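Long-range contacts in RagA protein (Porphyromonas gingivalis, PDB 6SLN), which serves as an outer-membrane beta-barrel receptor of the TonB-dependent family and probably imports substrates together with a partner protein: residues K303-A309 / E337-R341; D496-T502 / H523-E529; H649-T654 / L665-G671. All coordinates share one frame; numbering follows the deposited sequence.

Overall arrangement
The three contacts follow one another along the chain without interleaving, and none touches another. Contact 1 (303-309 with 337-341) lies at the end of the barrel hairpin 309-322/325-337, where helix 301-305 leads into strand 309-322. Contact 2 (496-502 with 523-529) is inside the long barrel hairpin 487-510/515-540, on the opposite side of the chain's centre; its centre is about 40 Å from that of contact 1. Contact 3 (649-654 with 665-671) is a small hairpin between barrel strands 627-641 and 678-691, its centre about 28 Å and about 45 Å from the centres of contacts 2 and 1. Contact 2 thus belongs to the lipid-facing wall, contact 3 to the interface with another protein.

Contact 1 (K303-A309 / E337-R341); sequences KALFKTA and EGMAR
R341 reaches back to the end of helix 301-305 and grips K303 O side-on with two nitrogens: NH2 lies 2.7 Å and NE 2.8 Å from that K303 oxygen. K303 O sits in the guanidinium plane, which fixes the rotation of the group, and the R341 chain is extended from CG to NE (chi2 -165°, chi3 -164°), long enough to span the last helical residues. Over one face of the guanidinium lies K307 CB, nearer its border than its middle.

Two backbone bonds join the segments, one of them at the base of the arginine. R341 N donates to L305 O over 2.9 Å. K307 N meets M339 O at 2.9 Å, in a nearly straight bond of 167° at the hydrogen. F306 and A340 stand between these two links as a single backbone bridge.

Apolar contact is gathered round F306. M339 CE approaches F306 CD2 to 3.4 Å, while A340 CB lies 3.6 Å from F306 CE2; helix 390-396 touches F306 through T391 and V394. Farther along, A309 CB rests 3.6 Å from E337 CB.

The arrangement is a helix-to-strand junction on a barrel hairpin: E337 pairs with P310 as 325-337 and 309-322 end and begin, and beyond them the loop sets the arginine side chain on K303 O and its backbone N on L305 O, at the C-terminal end of the helix.

Contact 2 (D496-T502 / H523-E529); sequences DVSKSFT and HEYIEYE. With 3PE (1,2-Distearoyl-sn-glycerophosphoethanolamine), chain G; LMT (dodecyl-beta-D-maltoside), chain H.
K499 and E527 run alongside one another in the same direction, and K499 NZ meets E527 OE2 at 2.6 Å in a salt bridge, nearly along the C-O axis. E527 CG stands between its backbone N and carbonyl carbon (chi1 87°) with the chain extended beyond, bringing OE2 beside the lysine. E529 OE2 joins through a longer ion pair, 3.9 Å from K499 NZ. F501 packs beside Y525, with F501 CD1 at the edge of the tyrosine ring, in its plane, 3.9 Å from Y525 CD2.

F501, Y525 and H523 belong to the phospholipid pocket: 3PE C23 sits over the centre of the F501 ring, O21 off-centre over Y525, and C33 over the centre of H523, 3.3 Å above its plane. H523 NE2 adds a weak bond to 3PE O31, and C3 of the maltoside lies 3.9 Å from F501 CZ.

Beneath lies an antiparallel ladder, the strand axes 178° apart, typical of neighbouring strands in a TonB-dependent receptor barrel. V497/E529, K499/E527 and F501/Y525 are its hydrogen-bonded pairs.

On the face of S498, S500 and I526, Y528 reaches D496, its OH bonding weakly to D496 OD1. Strand 456-475 flanks 496-502, and strand 561-580 flanks 523-529, its Y567 ring nearly parallel to that of Y528.

Contact 3 (H649-T654 / L665-G671); sequences HQALVT and LSISTAG
H649 O faces G671 CA at 3.6 Å, the first touch of the two segments. G671 has a positive phi (92°), in a region characteristic of glycine, and its CA lies close against the carbonyls of both H649 and Q650.

Q650 contributes its carbonyl: T669 OG1 donates to Q650 O over 2.8 Å. That hydroxyl stands between the backbone N and the carbonyl carbon of its own residue (chi1 68°), which turns it across the gap, and it also accepts a weak bond from L652 N at 3.1 Å. One threonine oxygen thus links the carbonyl and the amide on either side of A651. A651 CB itself lies 3.7 Å from A670 O.

L652 O draws two donors, S668 N at 2.7 Å and, weakly, T669 N at 3.4 Å. S668 and T669 lie together opposite L652, both directing CB toward 649-654, and S668 has the near-helical backbone expected of the first bulge residue; the geometry fits a classic beta bulge. The L652 and T669 side chains run alongside each other in one direction.

V653 forms a non-hydrogen-bonded pair with I667, and its CA sits 3.3 Å from S666 O in a CA-H...O contact. T654 and S666 then close a hydrogen-bonded pair, T654 N reaching S666 O at 2.9 Å, while T654 CG2 packs on S668 CB.

The short strands 652-654 and 665-667 run antiparallel, their directions 145° apart, and form a two-stranded hairpin between barrel strands 627-641 and 678-691. S666 OG is held by N656. L652, V653 and T654 pair with a strand of another protein's chain, whose backbone also bonds T654 OG1, extending the small sheet across the interface.

Contact 1 (K303-A309 / E337-R341)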
loop_
_atom_site.group_PDB
_atom_site.type_symbol
_atom_site.label_atom_id
_atom_site.label_comp_id
_atom_site.label_asym_id
_atom_site.label_seq_id
_atom_site.Cartn_x
_atom_site.Cartn_y
_atom_site.Cartn_z
ATOM N N LYS A 303 19.565 13.569 31.188
ATOM C CA LYS A 303 20.422 13.472 30.014
ATOM C C LYS A 303 20.276 12.129 29.302
ATOM O O LYS A 303 20.486 12.058 28.087
ATOM C CB LYS A 303 21.879 13.744 30.398
ATOM C CG LYS A 303 22.833 13.704 29.204
ATOM C CD LYS A 303 24.229 14.112 29.592
ATOM C CE LYS A 303 24.169 15.154 30.691
ATOM N NZ LYS A 303 24.073 16.536 30.136
ATOM N N ALA A 304 19.873 11.078 30.011
ATOM C CA ALA A 304 19.627 9.801 29.352
ATOM C C ALA A 304 18.507 9.895 28.326
ATOM O O ALA A 304 18.491 9.121 27.365
ATOM C CB ALA A 304 19.286 8.737 30.393
ATOM N N LEU A 305 17.542 10.806 28.522
ATOM C CA LEU A 305 16.367 10.861 27.664
ATOM C C LEU A 305 16.108 12.195 26.982
ATOM O O LEU A 305 15.146 12.283 26.220
ATOM C CB LEU A 305 15.105 10.429 28.440
ATOM C CG LEU A 305 15.206 8.975 28.898
ATOM C CD1 LEU A 305 14.751 8.864 30.320
ATOM C CD2 LEU A 305 14.483 7.987 27.981
ATOM N N PHE A 306 16.916 13.224 27.222
ATOM C CA PHE A 306 16.731 14.506 26.552
ATOM C C PHE A 306 18.092 15.084 26.213
ATOM O O PHE A 306 19.072 14.890 26.937
ATOM C CB PHE A 306 15.930 15.519 27.408
ATOM C CG PHE A 306 14.479 15.166 27.569
ATOM C CD1 PHE A 306 14.077 14.224 28.503
ATOM C CD2 PHE A 306 13.522 15.761 26.769
ATOM C CE1 PHE A 306 12.744 13.896 28.648
ATOM C CE2 PHE A 306 12.195 15.454 26.915
ATOM C CZ PHE A 306 11.803 14.515 27.853
ATOM N N LYS A 307 18.135 15.810 25.105
ATOM C CA LYS A 307 19.366 16.311 24.521
ATOM C C LYS A 307 19.112 17.743 24.092
ATOM O O LYS A 307 17.970 18.184 24.001
ATOM C CB LYS A 307 19.794 15.459 23.313
ATOM C CG LYS A 307 18.662 15.308 22.270
ATOM C CD LYS A 307 19.083 14.648 20.942
ATOM C CE LYS A 307 18.614 15.467 19.722
ATOM N NZ LYS A 307 19.452 15.292 18.491
ATOM N N THR A 308 20.182 18.474 23.848
ATOM C CA THR A 308 20.057 19.720 23.122
ATOM C C THR A 308 19.924 19.381 21.646
ATOM O O THR A 308 20.625 18.503 21.133
ATOM C CB THR A 308 21.268 20.615 23.364
ATOM O OG1 THR A 308 21.420 20.835 24.769
ATOM C CG2 THR A 308 21.081 21.952 22.698
ATOM N N ALA A 309 18.987 20.045 20.970
ATOM C CA ALA A 309 18.749 19.734 19.573
ATOM C C ALA A 309 18.891 20.993 18.731
ATOM O O ALA A 309 18.548 22.086 19.186
ATOM C CB ALA A 309 17.360 19.128 19.378
ATOM N N GLU A 337 14.889 20.016 15.208
ATOM C CA GLU A 337 15.107 18.709 15.811
ATOM C C GLU A 337 14.428 18.627 17.168
ATOM O O GLU A 337 14.396 19.605 17.926
ATOM C CB GLU A 337 16.603 18.421 15.956
ATOM C CG GLU A 337 17.245 17.819 14.715
ATOM C CD GLU A 337 16.342 16.772 14.053
ATOM O OE1 GLU A 337 16.217 16.813 12.803
ATOM O OE2 GLU A 337 15.760 15.915 14.779
ATOM N N GLY A 338 13.868 17.457 17.464
ATOM C CA GLY A 338 13.199 17.271 18.742
ATOM C C GLY A 338 14.200 17.142 19.875
ATOM O O GLY A 338 15.234 16.490 19.746
ATOM N N MET A 339 13.887 17.768 21.004
ATOM C CA MET A 339 14.847 17.720 22.101
ATOM C C MET A 339 14.729 16.449 22.932
ATOM O O MET A 339 15.711 16.047 23.560
ATOM C CB MET A 339 14.709 18.943 22.994
ATOM C CG MET A 339 13.319 19.239 23.416
ATOM S SD MET A 339 13.447 20.322 24.821
ATOM C CE MET A 339 13.322 19.111 26.121
ATOM N N ALA A 340 13.572 15.796 22.966
ATOM C CA ALA A 340 13.551 14.463 23.546
ATOM C C ALA A 340 14.382 13.539 22.676
ATOM O O ALA A 340 14.467 13.714 21.459
ATOM C CB ALA A 340 12.134 13.922 23.666
ATOM N N ARG A 341 15.023 12.561 23.312
ATOM C CA ARG A 341 15.927 11.699 22.565
ATOM C C ARG A 341 15.161 10.776 21.638
ATOM O O ARG A 341 15.651 10.458 20.547
ATOM C CB ARG A 341 16.813 10.903 23.513
ATOM C CG ARG A 341 17.969 11.699 24.027
ATOM C CD ARG A 341 18.974 10.746 24.634
ATOM N NE ARG A 341 19.917 11.477 25.457
ATOM C CZ ARG A 341 20.990 12.098 24.976
ATOM N NH1 ARG A 341 21.261 12.061 23.672
ATOM N NH2 ARG A 341 21.784 12.761 25.798
#

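Contact 2 (D496-T502 / H523-E529)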
loop_
_atom_site.group_PDB
_atom_site.type_symbol
_atom_site.label_atom_id
_atom_site.label_comp_id
_atom_site.label_asym_id
_atom_site.label_seq_id
_atom_site.Cartn_x
_atom_site.Cartn_y
_atom_site.Cartn_z
ATOM N N ASP A 496 -4.460 13.453 0.392
ATOM C CA ASP A 496 -5.487 14.441 0.712
ATOM C C ASP A 496 -5.668 15.360 -0.479
ATOM O O ASP A 496 -4.709 16.008 -0.920
ATOM C CB ASP A 496 -5.120 15.282 1.936
ATOM C CG ASP A 496 -5.014 14.467 3.182
ATOM O OD1 ASP A 496 -5.770 13.490 3.320
ATOM O OD2 ASP A 496 -4.159 14.793 4.023
ATOM N N VAL A 497 -6.894 15.443 -0.978
ATOM C CA VAL A 497 -7.245 16.406 -2.006
ATOM C C VAL A 497 -8.361 17.253 -1.420
ATOM O O VAL A 497 -9.443 16.740 -1.106
ATOM C CB VAL A 497 -7.656 15.733 -3.326
ATOM C CG1 VAL A 497 -7.958 16.775 -4.355
ATOM C CG2 VAL A 497 -6.540 14.810 -3.820
ATOM N N SER A 498 -8.086 18.531 -1.214
ATOM C CA SER A 498 -9.096 19.466 -0.735
ATOM C C SER A 498 -9.291 20.524 -1.817
ATOM O O SER A 498 -8.395 21.342 -2.066
ATOM C CB SER A 498 -8.706 20.061 0.616
ATOM O OG SER A 498 -7.364 20.493 0.628
ATOM N N LYS A 499 -10.435 20.456 -2.503
ATOM C CA LYS A 499 -10.779 21.395 -3.560
ATOM C C LYS A 499 -11.651 22.507 -3.010
ATOM O O LYS A 499 -12.389 22.326 -2.036
ATOM C CB LYS A 499 -11.517 20.714 -4.713
ATOM C CG LYS A 499 -10.796 19.556 -5.351
ATOM C CD LYS A 499 -11.725 18.812 -6.284
ATOM C CE LYS A 499 -11.493 17.312 -6.200
ATOM N NZ LYS A 499 -12.536 16.581 -6.971
ATOM N N SER A 500 -11.582 23.661 -3.660
ATOM C CA SER A 500 -12.329 24.799 -3.156
ATOM C C SER A 500 -12.576 25.800 -4.273
ATOM O O SER A 500 -11.636 26.205 -4.970
ATOM C CB SER A 500 -11.577 25.459 -2.011
ATOM O OG SER A 500 -11.913 26.835 -1.867
ATOM N N PHE A 501 -13.839 26.213 -4.428
ATOM C CA PHE A 501 -14.219 27.242 -5.381
ATOM C C PHE A 501 -15.062 28.293 -4.677
ATOM O O PHE A 501 -15.995 27.952 -3.945
ATOM C CB PHE A 501 -14.995 26.654 -6.558
ATOM C CG PHE A 501 -14.440 25.358 -7.058
ATOM C CD1 PHE A 501 -14.774 24.172 -6.434
ATOM C CD2 PHE A 501 -13.606 25.322 -8.160
ATOM C CE1 PHE A 501 -14.279 22.985 -6.874
ATOM C CE2 PHE A 501 -13.117 24.129 -8.615
ATOM C CZ PHE A 501 -13.451 22.955 -7.964
ATOM N N THR A 502 -14.738 29.566 -4.914
ATOM C CA THR A 502 -15.466 30.695 -4.359
ATOM C C THR A 502 -15.753 31.696 -5.467
ATOM O O THR A 502 -14.832 32.152 -6.150
ATOM C CB THR A 502 -14.690 31.382 -3.236
ATOM O OG1 THR A 502 -14.482 30.455 -2.166
ATOM C CG2 THR A 502 -15.483 32.590 -2.715
ATOM N N HIS A 523 -21.006 32.591 -3.983
ATOM C CA HIS A 523 -21.175 31.145 -3.992
ATOM C C HIS A 523 -19.845 30.483 -3.656
ATOM O O HIS A 523 -18.780 30.994 -4.014
ATOM C CB HIS A 523 -21.656 30.615 -5.341
ATOM C CG HIS A 523 -21.259 29.190 -5.588
ATOM N ND1 HIS A 523 -20.084 28.842 -6.219
ATOM C CD2 HIS A 523 -21.858 28.025 -5.234
ATOM C CE1 HIS A 523 -19.986 27.524 -6.259
ATOM N NE2 HIS A 523 -21.050 27.004 -5.670
ATOM N N GLU A 524 -19.915 29.322 -2.999
ATOM C CA GLU A 524 -18.721 28.659 -2.497
ATOM C C GLU A 524 -18.963 27.161 -2.371
ATOM O O GLU A 524 -19.954 26.747 -1.760
ATOM C CB GLU A 524 -18.325 29.254 -1.152
ATOM C CG GLU A 524 -17.260 28.476 -0.410
ATOM C CD GLU A 524 -16.441 29.371 0.483
ATOM O OE1 GLU A 524 -16.827 29.590 1.657
ATOM O OE2 GLU A 524 -15.426 29.880 -0.012
ATOM N N TYR A 525 -18.050 26.354 -2.933
ATOM C CA TYR A 525 -18.062 24.897 -2.803
ATOM C C TYR A 525 -16.673 24.408 -2.386
ATOM O O TYR A 525 -15.674 24.686 -3.059
ATOM C CB TYR A 525 -18.494 24.221 -4.106
ATOM C CG TYR A 525 -18.461 22.693 -4.057
ATOM C CD1 TYR A 525 -19.454 21.983 -3.397
ATOM C CD2 TYR A 525 -17.446 21.964 -4.682
ATOM C CE1 TYR A 525 -19.436 20.601 -3.348
ATOM C CE2 TYR A 525 -17.424 20.571 -4.632
ATOM C CZ TYR A 525 -18.431 19.898 -3.970
ATOM O OH TYR A 525 -18.437 18.516 -3.910
ATOM N N ILE A 526 -16.614 23.696 -1.268
ATOM C CA ILE A 526 -15.393 23.071 -0.793
ATOM C C ILE A 526 -15.694 21.592 -0.619
ATOM O O ILE A 526 -16.773 21.218 -0.147
ATOM C CB ILE A 526 -14.864 23.695 0.525
ATOM C CG1 ILE A 526 -15.819 23.424 1.681
ATOM C CG2 ILE A 526 -14.642 25.208 0.403
ATOM C CD1 ILE A 526 -15.314 23.932 3.022
ATOM N N GLU A 527 -14.757 20.752 -1.046
ATOM C CA GLU A 527 -14.896 19.313 -0.906
ATOM C C GLU A 527 -13.534 18.732 -0.585
ATOM O O GLU A 527 -12.502 19.328 -0.901
ATOM C CB GLU A 527 -15.484 18.661 -2.163
ATOM C CG GLU A 527 -14.478 18.293 -3.228
ATOM C CD GLU A 527 -15.122 17.494 -4.348
ATOM O OE1 GLU A 527 -16.369 17.347 -4.346
ATOM O OE2 GLU A 527 -14.379 17.007 -5.226
ATOM N N TYR A 528 -13.549 17.570 0.059
ATOM C CA TYR A 528 -12.343 16.895 0.513
ATOM C C TYR A 528 -12.504 15.404 0.277
ATOM O O TYR A 528 -13.515 14.818 0.668
ATOM C CB TYR A 528 -12.078 17.171 2.006
ATOM C CG TYR A 528 -11.073 16.224 2.658
ATOM C CD1 TYR A 528 -11.467 14.972 3.113
ATOM C CD2 TYR A 528 -9.737 16.593 2.827
ATOM C CE1 TYR A 528 -10.585 14.107 3.688
ATOM C CE2 TYR A 528 -8.842 15.734 3.414
ATOM C CZ TYR A 528 -9.270 14.486 3.846
ATOM O OH TYR A 528 -8.394 13.599 4.435
ATOM N N GLU A 529 -11.518 14.798 -0.355
ATOM C CA GLU A 529 -11.359 13.353 -0.365
ATOM C C GLU A 529 -10.018 13.054 0.275
ATOM O O GLU A 529 -9.045 13.768 0.035
ATOM C CB GLU A 529 -11.379 12.760 -1.786
ATOM C CG GLU A 529 -12.670 12.917 -2.534
ATOM C CD GLU A 529 -12.910 14.345 -2.985
ATOM O OE1 GLU A 529 -14.072 14.796 -2.863
ATOM O OE2 GLU A 529 -11.947 15.011 -3.451
HETATM C C1 3PE G . -21.717 20.757 -6.706
HETATM C C2 3PE G . -21.162 22.003 -7.362
HETATM C C3 3PE G . -21.874 23.239 -6.782
HETATM O O31 3PE G . -21.471 24.406 -7.448
HETATM O O32 3PE G . -23.594 24.965 -7.910
HETATM C C31 3PE G . -22.449 25.122 -8.162
HETATM C C32 3PE G . -22.040 26.093 -9.286
HETATM C C33 3PE G . -22.133 27.570 -8.892
HETATM C C34 3PE G . -21.936 28.458 -10.126
HETATM C C35 3PE G . -20.541 29.093 -10.182
HETATM C C36 3PE G . -20.642 30.526 -10.713
HETATM C C37 3PE G . -19.362 30.955 -11.438
HETATM C C38 3PE G . -19.516 32.405 -11.913
HETATM C C39 3PE G . -18.185 32.914 -12.452
HETATM C C3A 3PE G . -18.190 34.439 -12.532
HETATM C C3B 3PE G . -16.758 34.969 -12.421
HETATM O O21 3PE G . -19.780 21.948 -7.094
HETATM O O22 3PE G . -18.571 21.602 -8.949
HETATM C C21 3PE G . -18.942 22.376 -8.141
HETATM C C22 3PE G . -18.477 23.831 -8.249
HETATM C C23 3PE G . -17.560 24.046 -9.458
HETATM C C24 3PE G . -17.919 25.403 -10.075
HETATM C C25 3PE G . -16.713 26.338 -10.202
HETATM C C26 3PE G . -16.994 27.401 -11.277
HETATM C C27 3PE G . -15.704 28.151 -11.614
HETATM C C28 3PE G . -15.937 29.230 -12.678
HETATM C C29 3PE G . -14.658 30.047 -12.924
HETATM C C2A 3PE G . -14.503 30.450 -14.396
HETATM C C2B 3PE G . -13.995 31.894 -14.602
HETATM C C2C 3PE G . -12.995 31.941 -15.777
HETATM C C2D 3PE G . -12.494 33.357 -16.132
HETATM C C1B LMT H . -19.578 14.441 -6.256
HETATM C C2B LMT H . -18.448 13.496 -5.670
HETATM C C3B LMT H . -18.858 12.002 -5.636
HETATM C C4B LMT H . -20.263 11.914 -5.008
HETATM C C5B LMT H . -21.140 12.610 -6.060
HETATM C C6B LMT H . -22.623 12.234 -5.923
HETATM O O1B LMT H . -19.366 14.774 -7.606
HETATM O O2B LMT H . -17.276 13.673 -6.375
HETATM O O3B LMT H . -17.923 11.205 -5.025
HETATM O "O4'" LMT H . -20.660 10.611 -4.792
HETATM O O5B LMT H . -20.917 14.013 -6.033
HETATM O O6B LMT H . -23.128 11.785 -7.140
HETATM C "C1'" LMT H . -17.693 17.486 -10.050
HETATM C "C2'" LMT H . -17.351 17.765 -8.571
HETATM C "C3'" LMT H . -17.716 16.462 -7.838
HETATM C "C4'" LMT H . -19.225 16.154 -7.919
HETATM C "C5'" LMT H . -19.774 16.416 -9.376
HETATM C "C6'" LMT H . -21.281 16.670 -9.425
HETATM O "O1'" LMT H . -17.186 18.391 -10.989
HETATM O "O2'" LMT H . -16.001 17.981 -8.366
HETATM O "O3'" LMT H . -17.282 16.492 -6.531
HETATM O "O5'" LMT H . -19.125 17.443 -10.151
HETATM O "O6'" LMT H . -21.813 16.569 -8.128
HETATM C C1 LMT H . -16.622 19.658 -10.609
HETATM C C2 LMT H . -15.485 19.936 -11.578
HETATM C C3 LMT H . -14.545 21.064 -11.228
HETATM C C4 LMT H . -14.012 21.737 -12.490
HETATM C C5 LMT H . -14.003 23.239 -12.346
HETATM C C6 LMT H . -12.765 23.921 -12.882
HETATM C C7 LMT H . -12.741 25.347 -12.370
HETATM C C8 LMT H . -11.590 26.162 -12.924
HETATM C C9 LMT H . -11.587 27.565 -12.344
HETATM C C10 LMT H . -10.508 28.460 -12.926
HETATM C C11 LMT H . -10.391 29.727 -12.104
HETATM C C12 LMT H . -9.554 30.791 -12.745
#

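Contact 3 (H649-T654 / L665-G671)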
loop_
_atom_site.group_PDB
_atom_site.type_symbol
_atom_site.label_atom_id
_atom_site.label_comp_id
_atom_site.label_asym_id
_atom_site.label_seq_id
_atom_site.Cartn_x
_atom_site.Cartn_y
_atom_site.Cartn_z
ATOM N N HIS A 649 -24.242 10.467 11.400
ATOM C CA HIS A 649 -25.688 10.309 11.466
ATOM C C HIS A 649 -26.183 8.957 10.978
ATOM O O HIS A 649 -27.260 8.524 11.399
ATOM C CB HIS A 649 -26.387 11.410 10.658
ATOM C CG HIS A 649 -25.886 11.540 9.256
ATOM N ND1 HIS A 649 -26.459 10.869 8.198
ATOM C CD2 HIS A 649 -24.869 12.269 8.735
ATOM C CE1 HIS A 649 -25.815 11.176 7.086
ATOM N NE2 HIS A 649 -24.849 12.027 7.384
ATOM N N GLN A 650 -25.424 8.281 10.124
ATOM C CA GLN A 650 -25.851 7.009 9.575
ATOM C C GLN A 650 -25.846 5.918 10.646
ATOM O O GLN A 650 -24.991 5.904 11.538
ATOM C CB GLN A 650 -24.933 6.640 8.405
ATOM C CG GLN A 650 -24.896 7.709 7.301
ATOM C CD GLN A 650 -23.685 8.647 7.378
ATOM O OE1 GLN A 650 -23.244 9.043 8.463
ATOM N NE2 GLN A 650 -23.164 9.025 6.221
ATOM N N ALA A 651 -26.814 5.000 10.563
ATOM C CA ALA A 651 -26.840 3.813 11.415
ATOM C C ALA A 651 -26.212 2.660 10.647
ATOM O O ALA A 651 -26.753 2.232 9.625
ATOM C CB ALA A 651 -28.260 3.463 11.842
ATOM N N LEU A 652 -25.087 2.146 11.139
ATOM C CA LEU A 652 -24.182 1.399 10.278
ATOM C C LEU A 652 -23.897 -0.007 10.768
ATOM O O LEU A 652 -23.974 -0.305 11.958
ATOM C CB LEU A 652 -22.871 2.130 10.119
ATOM C CG LEU A 652 -23.137 3.418 9.371
ATOM C CD1 LEU A 652 -21.924 4.341 9.492
ATOM C CD2 LEU A 652 -23.491 3.054 7.932
ATOM N N VAL A 653 -23.546 -0.863 9.810
ATOM C CA VAL A 653 -22.968 -2.167 10.085
ATOM C C VAL A 653 -21.616 -2.211 9.394
ATOM O O VAL A 653 -21.323 -1.428 8.485
ATOM C CB VAL A 653 -23.865 -3.337 9.628
ATOM C CG1 VAL A 653 -25.263 -3.204 10.251
ATOM C CG2 VAL A 653 -23.940 -3.394 8.110
ATOM N N THR A 654 -20.773 -3.124 9.854
ATOM C CA THR A 654 -19.426 -3.209 9.323
ATOM C C THR A 654 -18.969 -4.655 9.386
ATOM O O THR A 654 -19.614 -5.512 9.998
ATOM C CB THR A 654 -18.458 -2.273 10.078
ATOM O OG1 THR A 654 -17.359 -1.923 9.228
ATOM C CG2 THR A 654 -17.932 -2.918 11.372
ATOM N N LEU A 665 -21.088 -9.714 10.049
ATOM C CA LEU A 665 -21.525 -8.332 10.208
ATOM C C LEU A 665 -21.803 -8.012 11.672
ATOM O O LEU A 665 -22.355 -8.842 12.408
ATOM C CB LEU A 665 -22.778 -8.066 9.373
ATOM C CG LEU A 665 -22.520 -8.140 7.877
ATOM C CD1 LEU A 665 -23.849 -8.041 7.128
ATOM C CD2 LEU A 665 -21.592 -7.020 7.529
ATOM N N SER A 666 -21.423 -6.804 12.092
ATOM C CA SER A 666 -21.757 -6.303 13.419
ATOM C C SER A 666 -22.234 -4.870 13.305
ATOM O O SER A 666 -21.804 -4.118 12.426
ATOM C CB SER A 666 -20.575 -6.360 14.388
ATOM O OG SER A 666 -20.259 -7.711 14.691
ATOM N N ILE A 667 -23.150 -4.501 14.196
ATOM C CA ILE A 667 -23.644 -3.137 14.220
ATOM C C ILE A 667 -22.490 -2.239 14.609
ATOM O O ILE A 667 -21.861 -2.445 15.652
ATOM C CB ILE A 667 -24.802 -3.007 15.206
ATOM C CG1 ILE A 667 -26.091 -3.470 14.550
ATOM C CG2 ILE A 667 -24.902 -1.567 15.712
ATOM C CD1 ILE A 667 -27.001 -4.234 15.473
ATOM N N SER A 668 -22.186 -1.247 13.787
ATOM C CA SER A 668 -21.075 -0.394 14.185
ATOM C C SER A 668 -21.523 0.913 14.821
ATOM O O SER A 668 -20.947 1.318 15.822
ATOM C CB SER A 668 -20.138 -0.126 12.997
ATOM O OG SER A 668 -20.444 1.066 12.306
ATOM N N THR A 669 -22.535 1.599 14.317
ATOM C CA THR A 669 -22.894 2.845 14.973
ATOM C C THR A 669 -24.349 2.826 15.384
ATOM O O THR A 669 -25.176 2.132 14.791
ATOM C CB THR A 669 -22.636 4.072 14.099
ATOM O OG1 THR A 669 -23.538 4.063 12.980
ATOM C CG2 THR A 669 -21.171 4.067 13.628
ATOM N N ALA A 670 -24.636 3.612 16.419
ATOM C CA ALA A 670 -26.007 3.797 16.865
ATOM C C ALA A 670 -26.803 4.633 15.864
ATOM O O ALA A 670 -27.922 4.255 15.462
ATOM C CB ALA A 670 -26.006 4.447 18.250
ATOM N N GLY A 671 -26.239 5.771 15.447
ATOM C CA GLY A 671 -26.884 6.653 14.494
ATOM C C GLY A 671 -27.728 7.739 15.149
ATOM O O GLY A 671 -28.052 7.694 16.337
#